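Local coordinates for protein porin B (Pseudomonas putida, PDB 4GEY) that probably forms an outer-membrane beta-barrel channel through which carbohydrates such as glucose are taken up into the periplasm, at residues P111-F116 and G417-V422; A209-P214 and S228-A233; R354-D359 and Q386-N391. The protein carries 2 engineered substitutions. All blocks are in the same frame, centred on the assembly; numbering follows the deposited sequence.

Interaction 1: residues P111-F116 and G417-V422; sequences PRAGQF and GGVDEV. With DMU (decyl-beta-D-maltopyranoside), chain L.
F116 brings its ring up against the backbone of G417. Its CE2 atom lies 3.5 Å from G417 O, and its CD2 rests against G417 CA. With CG anti to the carbonyl carbon (chi1 -74°), the ring swings out beside G417. G418 N lies at the ring edge, near the ring plane. The backbone of 113-115 closes in on an adjoining side of G417. G114 O is 3.4 Å from G417 CA, and Q115 CA meets G417 N. A side chain on G417 would run into the carbonyl oxygens of A113 and G114, and its positive phi also favours glycine. Further along, A113 and V419 point at each other. A113 CB touches V419 CG2 at 4.0 Å, the one apolar side-chain pair of the contact.

V419 to V422 form a type I beta turn, closed by V422 N to V419 O. D420 in this turn holds the maltoside head of a bound decyl maltoside. DMU O6 donates to D420 OD2 at 2.9 Å, and DMU O55 lies 2.7 Å from both D420 OD1 and OD2. D420 OD1 also bonds to S415 OG.

The two loops meet by van der Waals packing. Their polar groups look to third parties: E389 takes F116 N and G417 N, and S104 bonds to Q115 OE1. The E389 carboxylate links both loops to the barrel wall; Q386 and R387 add bonds to G417 and G418.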
loop_
_atom_site.group_PDB
_atom_site.type_symbol
_atom_site.label_atom_id
_atom_site.label_comp_id
_atom_site.label_asym_id
_atom_site.label_seq_id
_atom_site.Cartn_x
_atom_site.Cartn_y
_atom_site.Cartn_z
ATOM N N PRO A 111 6.173 22.060 2.186
ATOM C CA PRO A 111 4.993 22.217 1.328
ATOM C C PRO A 111 5.284 22.153 -0.163
ATOM O O PRO A 111 4.338 21.958 -0.922
ATOM C CB PRO A 111 4.455 23.610 1.700
ATOM C CG PRO A 111 5.586 24.299 2.384
ATOM C CD PRO A 111 6.369 23.218 3.076
ATOM N N ARG A 112 6.532 22.310 -0.595
ATOM C CA ARG A 112 6.795 22.179 -2.028
ATOM C C ARG A 112 7.550 20.909 -2.385
ATOM O O ARG A 112 8.017 20.749 -3.515
ATOM C CB ARG A 112 7.472 23.423 -2.620
ATOM C CG ARG A 112 8.744 23.843 -1.937
ATOM C CD ARG A 112 8.569 25.132 -1.201
ATOM N NE ARG A 112 9.795 25.922 -1.154
ATOM C CZ ARG A 112 10.772 25.777 -0.261
ATOM N NH1 ARG A 112 10.721 24.848 0.677
ATOM N NH2 ARG A 112 11.828 26.569 -0.327
ATOM N N ALA A 113 7.643 20.007 -1.415
ATOM C CA ALA A 113 8.300 18.720 -1.595
ATOM C C ALA A 113 7.861 17.780 -0.472
ATOM O O ALA A 113 8.574 17.573 0.517
ATOM C CB ALA A 113 9.826 18.881 -1.617
ATOM N N GLY A 114 6.673 17.218 -0.636
ATOM C CA GLY A 114 6.032 16.462 0.415
ATOM C C GLY A 114 6.676 15.116 0.617
ATOM O O GLY A 114 7.370 14.611 -0.269
ATOM N N GLN A 115 6.438 14.540 1.790
ATOM C CA GLN A 115 6.949 13.229 2.147
ATOM C C GLN A 115 6.507 12.165 1.148
ATOM O O GLN A 115 5.387 12.207 0.652
ATOM C CB GLN A 115 6.460 12.835 3.544
ATOM C CG GLN A 115 7.146 11.605 4.066
ATOM C CD GLN A 115 6.560 11.110 5.339
ATOM O OE1 GLN A 115 5.727 11.785 5.950
ATOM N NE2 GLN A 115 6.979 9.915 5.759
ATOM N N PHE A 116 7.382 11.216 0.846
ATOM C CA PHE A 116 7.013 10.161 -0.077
ATOM C C PHE A 116 6.109 9.174 0.634
ATOM O O PHE A 116 4.983 8.938 0.206
ATOM C CB PHE A 116 8.247 9.485 -0.692
ATOM C CG PHE A 116 8.933 10.328 -1.708
ATOM C CD1 PHE A 116 8.454 10.396 -3.002
ATOM C CD2 PHE A 116 10.039 11.092 -1.363
ATOM C CE1 PHE A 116 9.070 11.202 -3.953
ATOM C CE2 PHE A 116 10.669 11.893 -2.304
ATOM C CZ PHE A 116 10.182 11.950 -3.605
ATOM N N GLY A 417 10.383 13.834 2.444
ATOM C CA GLY A 417 10.443 14.188 1.038
ATOM C C GLY A 417 11.828 14.123 0.418
ATOM O O GLY A 417 12.044 14.630 -0.686
ATOM N N GLY A 418 12.771 13.494 1.116
ATOM C CA GLY A 418 14.138 13.398 0.629
ATOM C C GLY A 418 14.936 14.668 0.894
ATOM O O GLY A 418 16.097 14.790 0.488
ATOM N N VAL A 419 14.317 15.609 1.601
ATOM C CA VAL A 419 14.917 16.913 1.793
ATOM C C VAL A 419 15.735 17.009 3.073
ATOM O O VAL A 419 15.190 17.093 4.179
ATOM C CB VAL A 419 13.871 18.016 1.753
ATOM C CG1 VAL A 419 14.540 19.368 1.893
ATOM C CG2 VAL A 419 13.110 17.931 0.456
ATOM N N ASP A 420 17.055 17.024 2.907
ATOM C CA ASP A 420 17.969 17.056 4.037
ATOM C C ASP A 420 17.811 18.299 4.891
ATOM O O ASP A 420 18.224 18.319 6.049
ATOM C CB ASP A 420 19.399 16.937 3.551
ATOM C CG ASP A 420 19.711 15.556 3.038
ATOM O OD1 ASP A 420 18.967 14.612 3.378
ATOM O OD2 ASP A 420 20.700 15.412 2.300
ATOM N N GLU A 421 17.192 19.325 4.328
ATOM C CA GLU A 421 17.016 20.574 5.054
ATOM C C GLU A 421 15.846 20.516 6.039
ATOM O O GLU A 421 15.639 21.445 6.809
ATOM C CB GLU A 421 16.872 21.757 4.090
ATOM C CG GLU A 421 18.190 22.131 3.371
ATOM C CD GLU A 421 18.742 21.016 2.474
ATOM O OE1 GLU A 421 17.934 20.270 1.872
ATOM O OE2 GLU A 421 19.990 20.879 2.383
ATOM N N VAL A 422 15.097 19.417 6.017
ATOM C CA VAL A 422 13.977 19.248 6.929
ATOM C C VAL A 422 14.440 18.363 8.071
ATOM O O VAL A 422 14.966 17.278 7.838
ATOM C CB VAL A 422 12.746 18.590 6.230
ATOM C CG1 VAL A 422 11.686 18.236 7.255
ATOM C CG2 VAL A 422 12.165 19.496 5.149
HETATM C C1 DMU L . 21.716 11.190 3.602
HETATM C C2 DMU L . 21.871 12.082 2.474
HETATM C C3 DMU L . 22.989 13.061 2.411
HETATM C C4 DMU L . 24.184 12.730 3.335
HETATM O O5 DMU L . 23.612 12.262 4.691
HETATM C C6 DMU L . 22.819 11.067 4.553
HETATM O O7 DMU L . 23.500 13.151 1.060
HETATM O O16 DMU L . 22.397 10.637 5.856
HETATM C C18 DMU L . 22.627 9.280 6.235
HETATM C C19 DMU L . 21.842 8.725 7.452
HETATM C C22 DMU L . 20.697 7.668 7.241
HETATM C C25 DMU L . 19.971 7.196 8.503
HETATM C C28 DMU L . 18.666 6.430 8.407
HETATM C C31 DMU L . 17.758 6.469 9.619
HETATM C C34 DMU L . 16.600 5.501 9.725
HETATM C C37 DMU L . 15.328 5.969 10.361
HETATM O O49 DMU L . 21.401 9.852 3.028
HETATM O O55 DMU L . 20.563 12.711 2.219
HETATM C C57 DMU L . 25.050 13.757 3.516
HETATM O O61 DMU L . 25.641 13.873 4.765
HETATM C C5 DMU L . 24.744 14.611 -0.394
HETATM C C7 DMU L . 25.734 15.533 0.067
HETATM C C8 DMU L . 25.183 16.825 0.493
HETATM C C9 DMU L . 24.152 16.682 1.647
HETATM O O1 DMU L . 23.311 15.410 1.463
HETATM C C10 DMU L . 23.548 14.413 0.440
HETATM O O2 DMU L . 26.212 17.658 0.941
HETATM O O3 DMU L . 25.393 13.320 -0.659
HETATM O O4 DMU L . 26.675 15.748 -1.029
HETATM C C11 DMU L . 23.341 17.721 1.704
HETATM O O6 DMU L . 22.375 17.732 2.694
#

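Interaction 2: residues A209-P214 and S228-A233; sequences AFEQNP and SGTKGA
Strand 203-212 and the start of strand 232-245 pair antiparallel here, and a classic beta bulge sets K231 and G232 both opposite Q212. Q212 N bonds to G232 O at 3.0 Å, and K231 N bonds to Q212 O at 2.8 Å. A233 CA adds a CA-H...O contact to F210 O.

N213 makes the side-chain hydrogen bonds of the contact. Its CG is anti to the backbone N (chi1 -177°). Its ND2 donates twice. One bond goes to S228 O at 2.8 Å, which it meets from above the carbonyl plane. The other goes to E211 OE2 at 3.1 Å, nearly straight (174°) and in the amide plane of N213. These two bonds hold the amide against the turn at G229, where a side chain would clash with N213 OD1. That oxygen bonds to S215 OG.

E211 reaches back over T230 with an extended chain. Its OE2 lies 3.3 Å from T230 OG1, and the two side chains cross obliquely. T230 OG1 itself bonds to G227 O. At the bulge, P214 CD packs on K231 CG at 3.7 Å, with the two side chains about at a right angle.

The contact closes one end of a hairpin in the barrel wall. Strand 190-198 flanks strand 203-212 on its other edge, where W191 N bonds to E211 OE1. A233 N bonds to T260 OG1, just past strand 248-259. The Q212 side chain touches I182 and Y184 in a loop.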
loop_
_atom_site.group_PDB
_atom_site.type_symbol
_atom_site.label_atom_id
_atom_site.label_comp_id
_atom_site.label_asym_id
_atom_site.label_seq_id
_atom_site.Cartn_x
_atom_site.Cartn_y
_atom_site.Cartn_z
ATOM N N ALA A 209 -3.826 -7.613 -16.492
ATOM C CA ALA A 209 -3.958 -6.418 -17.312
ATOM C C ALA A 209 -4.955 -5.476 -16.635
ATOM O O ALA A 209 -6.131 -5.810 -16.474
ATOM C CB ALA A 209 -4.410 -6.780 -18.709
ATOM N N PHE A 210 -4.468 -4.311 -16.216
ATOM C CA PHE A 210 -5.287 -3.333 -15.506
ATOM C C PHE A 210 -5.475 -2.089 -16.353
ATOM O O PHE A 210 -4.508 -1.533 -16.887
ATOM C CB PHE A 210 -4.640 -2.935 -14.176
ATOM C CG PHE A 210 -4.543 -4.056 -13.190
ATOM C CD1 PHE A 210 -3.612 -5.074 -13.359
ATOM C CD2 PHE A 210 -5.371 -4.092 -12.086
ATOM C CE1 PHE A 210 -3.532 -6.108 -12.443
ATOM C CE2 PHE A 210 -5.297 -5.129 -11.175
ATOM C CZ PHE A 210 -4.378 -6.134 -11.353
ATOM N N GLU A 211 -6.726 -1.673 -16.495
ATOM C CA GLU A 211 -7.021 -0.389 -17.084
ATOM C C GLU A 211 -6.247 0.640 -16.273
ATOM O O GLU A 211 -6.270 0.605 -15.049
ATOM C CB GLU A 211 -8.515 -0.114 -16.988
ATOM C CG GLU A 211 -8.871 1.351 -16.953
ATOM C CD GLU A 211 -10.280 1.583 -16.471
ATOM O OE1 GLU A 211 -10.750 0.796 -15.615
ATOM O OE2 GLU A 211 -10.917 2.546 -16.956
ATOM N N GLN A 212 -5.535 1.529 -16.955
ATOM C CA GLN A 212 -4.770 2.569 -16.287
ATOM C C GLN A 212 -5.385 3.915 -16.687
ATOM O O GLN A 212 -5.308 4.341 -17.846
ATOM C CB GLN A 212 -3.266 2.413 -16.596
ATOM C CG GLN A 212 -2.485 3.653 -17.004
ATOM C CD GLN A 212 -2.455 4.736 -15.944
ATOM O OE1 GLN A 212 -2.786 4.498 -14.777
ATOM N NE2 GLN A 212 -2.066 5.951 -16.354
ATOM N N ASN A 213 -6.040 4.548 -15.717
ATOM C CA ASN A 213 -6.971 5.645 -15.981
ATOM C C ASN A 213 -6.999 6.631 -14.824
ATOM O O ASN A 213 -7.799 6.474 -13.909
ATOM C CB ASN A 213 -8.378 5.064 -16.182
ATOM C CG ASN A 213 -9.426 6.121 -16.534
ATOM O OD1 ASN A 213 -9.185 7.331 -16.459
ATOM N ND2 ASN A 213 -10.612 5.650 -16.915
ATOM N N PRO A 214 -6.137 7.660 -14.875
ATOM C CA PRO A 214 -5.945 8.670 -13.819
ATOM C C PRO A 214 -7.235 9.326 -13.342
ATOM O O PRO A 214 -7.287 9.778 -12.202
ATOM C CB PRO A 214 -5.069 9.725 -14.492
ATOM C CG PRO A 214 -4.345 8.991 -15.539
ATOM C CD PRO A 214 -5.274 7.913 -16.039
ATOM N N SER A 228 -13.753 5.799 -19.890
ATOM C CA SER A 228 -13.270 7.089 -20.400
ATOM C C SER A 228 -12.091 7.638 -19.597
ATOM O O SER A 228 -12.046 7.507 -18.371
ATOM C CB SER A 228 -14.396 8.128 -20.437
ATOM O OG SER A 228 -14.584 8.725 -19.164
ATOM N N GLY A 229 -11.145 8.262 -20.296
ATOM C CA GLY A 229 -9.927 8.745 -19.669
ATOM C C GLY A 229 -8.798 7.726 -19.545
ATOM O O GLY A 229 -7.728 8.057 -19.051
ATOM N N THR A 230 -9.034 6.487 -19.975
ATOM C CA THR A 230 -7.983 5.469 -20.036
ATOM C C THR A 230 -6.766 5.934 -20.851
ATOM O O THR A 230 -6.903 6.382 -22.000
ATOM C CB THR A 230 -8.520 4.155 -20.643
ATOM O OG1 THR A 230 -9.449 3.560 -19.735
ATOM C CG2 THR A 230 -7.393 3.172 -20.911
ATOM N N LYS A 231 -5.580 5.828 -20.253
ATOM C CA LYS A 231 -4.355 6.279 -20.913
ATOM C C LYS A 231 -3.535 5.112 -21.466
ATOM O O LYS A 231 -2.614 5.308 -22.254
ATOM C CB LYS A 231 -3.507 7.154 -19.976
ATOM C CG LYS A 231 -4.173 8.485 -19.550
ATOM C CD LYS A 231 -4.614 9.312 -20.757
ATOM C CE LYS A 231 -5.294 10.617 -20.355
ATOM N NZ LYS A 231 -5.982 11.293 -21.508
ATOM N N GLY A 232 -3.910 3.903 -21.075
ATOM C CA GLY A 232 -3.148 2.715 -21.382
ATOM C C GLY A 232 -3.473 1.597 -20.406
ATOM O O GLY A 232 -4.526 1.588 -19.784
ATOM N N ALA A 233 -2.549 0.657 -20.263
ATOM C CA ALA A 233 -2.776 -0.534 -19.459
ATOM C C ALA A 233 -1.553 -0.789 -18.607
ATOM O O ALA A 233 -0.432 -0.524 -19.037
ATOM C CB ALA A 233 -3.027 -1.734 -20.380
#

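Interaction 3: residues R354-D359 and Q386-N391; sequences RIHVND and QRTEYN. With DMU (decyl-beta-D-maltopyranoside), chain L.
The Y390 ring has the decyl chain of a bound maltoside over one face. DMU C28 sits 3.5 Å above the ring plane, offset toward the rim. R354 lies alongside, pointing the same way, and its CG meets Y390 CE2 at 3.6 Å. The guanidinium and ring planes are 61° apart, and Y390 OH lies at the guanidinium edge, in its plane. R354 is extended from CG to NE, and its NH1 bonds to Q330 OE1. The R387 guanidinium has the sugar over one face, with DMU C11 3.8 Å above the plane. T388 OG1 meets the H356 ring at its edge, 3.4 Å from CD2.

Strands 354-357 and 388-391 run antiparallel beneath these groups. I355 N bonds to E389 O, E389 N to I355 O, and V357 N to R387 O. On the face shared by I355 and E389, N391 ND2 donates to the anti lone pair of E389 OE1 at 2.9 Å. I355 CD1 packs against N391 ND2 at 3.7 Å. E389 OE1 also takes S117 N.

An alanine at Y390 would probably leave the detergent chain and the aliphatic part of R354 without the ring between them and open a gap there.

The two faces of this barrel wall differ in chemistry. Y390, on the face with R354 and T388, and the neighbouring R387 contact an amphiphile, alkyl chain on the ring and sugar on the guanidinium, consistent with a membrane-facing surface. On the other side, the E389 carboxylate is buried and held by several N-H donors, which would probably stabilise its charge.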
loop_
_atom_site.group_PDB
_atom_site.type_symbol
_atom_site.label_atom_id
_atom_site.label_comp_id
_atom_site.label_asym_id
_atom_site.label_seq_id
_atom_site.Cartn_x
_atom_site.Cartn_y
_atom_site.Cartn_z
ATOM N N ARG A 354 14.091 2.729 3.109
ATOM C CA ARG A 354 14.874 3.746 2.432
ATOM C C ARG A 354 14.191 4.015 1.104
ATOM O O ARG A 354 13.852 3.086 0.380
ATOM C CB ARG A 354 16.295 3.238 2.211
ATOM C CG ARG A 354 17.136 4.094 1.304
ATOM C CD ARG A 354 18.469 3.442 1.011
ATOM N NE ARG A 354 19.205 4.270 0.071
ATOM C CZ ARG A 354 19.258 4.050 -1.239
ATOM N NH1 ARG A 354 18.638 3.003 -1.751
ATOM N NH2 ARG A 354 19.946 4.865 -2.032
ATOM N N ILE A 355 13.957 5.286 0.806
ATOM C CA ILE A 355 13.305 5.690 -0.435
ATOM C C ILE A 355 14.194 6.665 -1.183
ATOM O O ILE A 355 14.330 7.828 -0.793
ATOM C CB ILE A 355 11.971 6.378 -0.149
ATOM C CG1 ILE A 355 11.080 5.454 0.691
ATOM C CG2 ILE A 355 11.293 6.772 -1.444
ATOM C CD1 ILE A 355 9.933 6.161 1.408
ATOM N N HIS A 356 14.807 6.199 -2.258
ATOM C CA HIS A 356 15.744 7.041 -2.995
ATOM C C HIS A 356 15.113 7.745 -4.203
ATOM O O HIS A 356 14.348 7.141 -4.951
ATOM C CB HIS A 356 16.961 6.231 -3.429
ATOM C CG HIS A 356 17.955 7.018 -4.217
ATOM N ND1 HIS A 356 18.051 6.934 -5.589
ATOM C CD2 HIS A 356 18.894 7.911 -3.825
ATOM C CE1 HIS A 356 19.010 7.739 -6.008
ATOM N NE2 HIS A 356 19.537 8.345 -4.959
ATOM N N VAL A 357 15.442 9.026 -4.376
ATOM C CA VAL A 357 14.935 9.807 -5.494
ATOM C C VAL A 357 15.916 9.851 -6.653
ATOM O O VAL A 357 17.083 10.204 -6.478
ATOM C CB VAL A 357 14.622 11.268 -5.108
ATOM C CG1 VAL A 357 13.954 11.976 -6.276
ATOM C CG2 VAL A 357 13.751 11.340 -3.866
ATOM N N ASN A 358 15.411 9.479 -7.825
ATOM C CA ASN A 358 16.062 9.647 -9.123
ATOM C C ASN A 358 16.892 10.910 -9.202
ATOM O O ASN A 358 16.358 12.020 -9.147
ATOM C CB ASN A 358 14.958 9.708 -10.178
ATOM C CG ASN A 358 15.474 9.625 -11.581
ATOM O OD1 ASN A 358 16.514 10.184 -11.906
ATOM N ND2 ASN A 358 14.731 8.934 -12.438
ATOM N N ASP A 359 18.198 10.733 -9.362
ATOM C CA ASP A 359 19.143 11.840 -9.334
ATOM C C ASP A 359 18.845 12.954 -10.358
ATOM O O ASP A 359 19.114 14.129 -10.106
ATOM C CB ASP A 359 20.561 11.308 -9.524
ATOM C CG ASP A 359 21.606 12.279 -9.038
ATOM O OD1 ASP A 359 21.432 12.828 -7.926
ATOM O OD2 ASP A 359 22.591 12.507 -9.771
ATOM N N GLN A 386 15.625 16.966 -3.702
ATOM C CA GLN A 386 15.126 15.720 -3.145
ATOM C C GLN A 386 16.115 14.586 -3.331
ATOM O O GLN A 386 16.493 14.262 -4.450
ATOM C CB GLN A 386 13.783 15.365 -3.757
ATOM C CG GLN A 386 12.707 16.326 -3.373
ATOM C CD GLN A 386 11.364 15.915 -3.907
ATOM O OE1 GLN A 386 11.107 16.012 -5.109
ATOM N NE2 GLN A 386 10.492 15.453 -3.017
ATOM N N ARG A 387 16.519 13.983 -2.216
ATOM C CA ARG A 387 17.595 12.998 -2.215
ATOM C C ARG A 387 17.154 11.620 -1.697
ATOM O O ARG A 387 16.887 10.728 -2.487
ATOM C CB ARG A 387 18.824 13.548 -1.469
ATOM C CG ARG A 387 18.971 15.072 -1.607
ATOM C CD ARG A 387 20.162 15.644 -0.835
ATOM N NE ARG A 387 21.342 15.808 -1.683
ATOM C CZ ARG A 387 21.885 16.979 -1.996
ATOM N NH1 ARG A 387 21.371 18.109 -1.528
ATOM N NH2 ARG A 387 22.955 17.015 -2.780
ATOM N N THR A 388 17.080 11.430 -0.387
ATOM C CA THR A 388 16.722 10.115 0.151
ATOM C C THR A 388 15.967 10.258 1.463
ATOM O O THR A 388 16.432 10.931 2.377
ATOM C CB THR A 388 17.962 9.238 0.403
ATOM O OG1 THR A 388 18.823 9.261 -0.746
ATOM C CG2 THR A 388 17.551 7.809 0.700
ATOM N N GLU A 389 14.804 9.623 1.536
ATOM C CA GLU A 389 13.942 9.674 2.705
ATOM C C GLU A 389 14.020 8.327 3.398
ATOM O O GLU A 389 14.003 7.277 2.740
ATOM C CB GLU A 389 12.501 9.952 2.279
ATOM C CG GLU A 389 11.460 9.838 3.383
ATOM C CD GLU A 389 10.019 10.057 2.881
ATOM O OE1 GLU A 389 9.119 9.301 3.299
ATOM O OE2 GLU A 389 9.779 10.983 2.075
ATOM N N TYR A 390 14.123 8.351 4.722
ATOM C CA TYR A 390 14.094 7.118 5.497
ATOM C C TYR A 390 12.876 7.114 6.410
ATOM O O TYR A 390 12.460 8.165 6.906
ATOM C CB TYR A 390 15.380 6.942 6.315
ATOM C CG TYR A 390 16.608 6.701 5.465
ATOM C CD1 TYR A 390 17.230 7.750 4.799
ATOM C CD2 TYR A 390 17.152 5.428 5.336
ATOM C CE1 TYR A 390 18.358 7.541 4.023
ATOM C CE2 TYR A 390 18.281 5.208 4.565
ATOM C CZ TYR A 390 18.876 6.271 3.908
ATOM O OH TYR A 390 19.983 6.076 3.133
ATOM N N ASN A 391 12.296 5.935 6.618
ATOM C CA ASN A 391 11.185 5.793 7.550
ATOM C C ASN A 391 11.470 4.645 8.480
ATOM O O ASN A 391 12.069 3.643 8.068
ATOM C CB ASN A 391 9.871 5.502 6.824
ATOM C CG ASN A 391 9.309 6.710 6.095
ATOM O OD1 ASN A 391 8.297 7.293 6.510
ATOM N ND2 ASN A 391 9.942 7.077 4.987
HETATM C C1 DMU L . 21.716 11.190 3.602
HETATM C C2 DMU L . 21.871 12.082 2.474
HETATM C C3 DMU L . 22.989 13.061 2.411
HETATM C C4 DMU L . 24.184 12.730 3.335
HETATM O O5 DMU L . 23.612 12.262 4.691
HETATM C C6 DMU L . 22.819 11.067 4.553
HETATM O O7 DMU L . 23.500 13.151 1.060
HETATM O O16 DMU L . 22.397 10.637 5.856
HETATM C C18 DMU L . 22.627 9.280 6.235
HETATM C C19 DMU L . 21.842 8.725 7.452
HETATM C C22 DMU L . 20.697 7.668 7.241
HETATM C C25 DMU L . 19.971 7.196 8.503
HETATM C C28 DMU L . 18.666 6.430 8.407
HETATM C C31 DMU L . 17.758 6.469 9.619
HETATM C C34 DMU L . 16.600 5.501 9.725
HETATM C C37 DMU L . 15.328 5.969 10.361
HETATM O O49 DMU L . 21.401 9.852 3.028
HETATM O O55 DMU L . 20.563 12.711 2.219
HETATM C C57 DMU L . 25.050 13.757 3.516
HETATM O O61 DMU L . 25.641 13.873 4.765
HETATM C C5 DMU L . 24.744 14.611 -0.394
HETATM C C7 DMU L . 25.734 15.533 0.067
HETATM C C8 DMU L . 25.183 16.825 0.493
HETATM C C9 DMU L . 24.152 16.682 1.647
HETATM O O1 DMU L . 23.311 15.410 1.463
HETATM C C10 DMU L . 23.548 14.413 0.440
HETATM O O2 DMU L . 26.212 17.658 0.941
HETATM O O3 DMU L . 25.393 13.320 -0.659
HETATM O O4 DMU L . 26.675 15.748 -1.029
HETATM C C11 DMU L . 23.341 17.721 1.704
HETATM O O6 DMU L . 22.375 17.732 2.694
#

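Overall arrangement
From the N terminus, segment 111-116 comes first, in the loop between helix 103-108 and strand 129-140. Interaction 1 joins it to 417-422, before the last strand, and so closes a loop of 300 residues. Interactions 2 and 3 both nest inside it, one after the other. Interaction 2 closes a short loop between neighbouring strands. Interaction 3 closes a longer one that holds helix 359-372. Interactions 1 and 3 touch: Q115 NE2 packs 3.0 Å from N391 OD1, and both contact the same decyl maltoside. Interaction 2 stands apart, its nearest atoms about 17 Å from interaction 1. Interactions 2 and 3 join neighbouring barrel strands; interaction 1 ties two loops together.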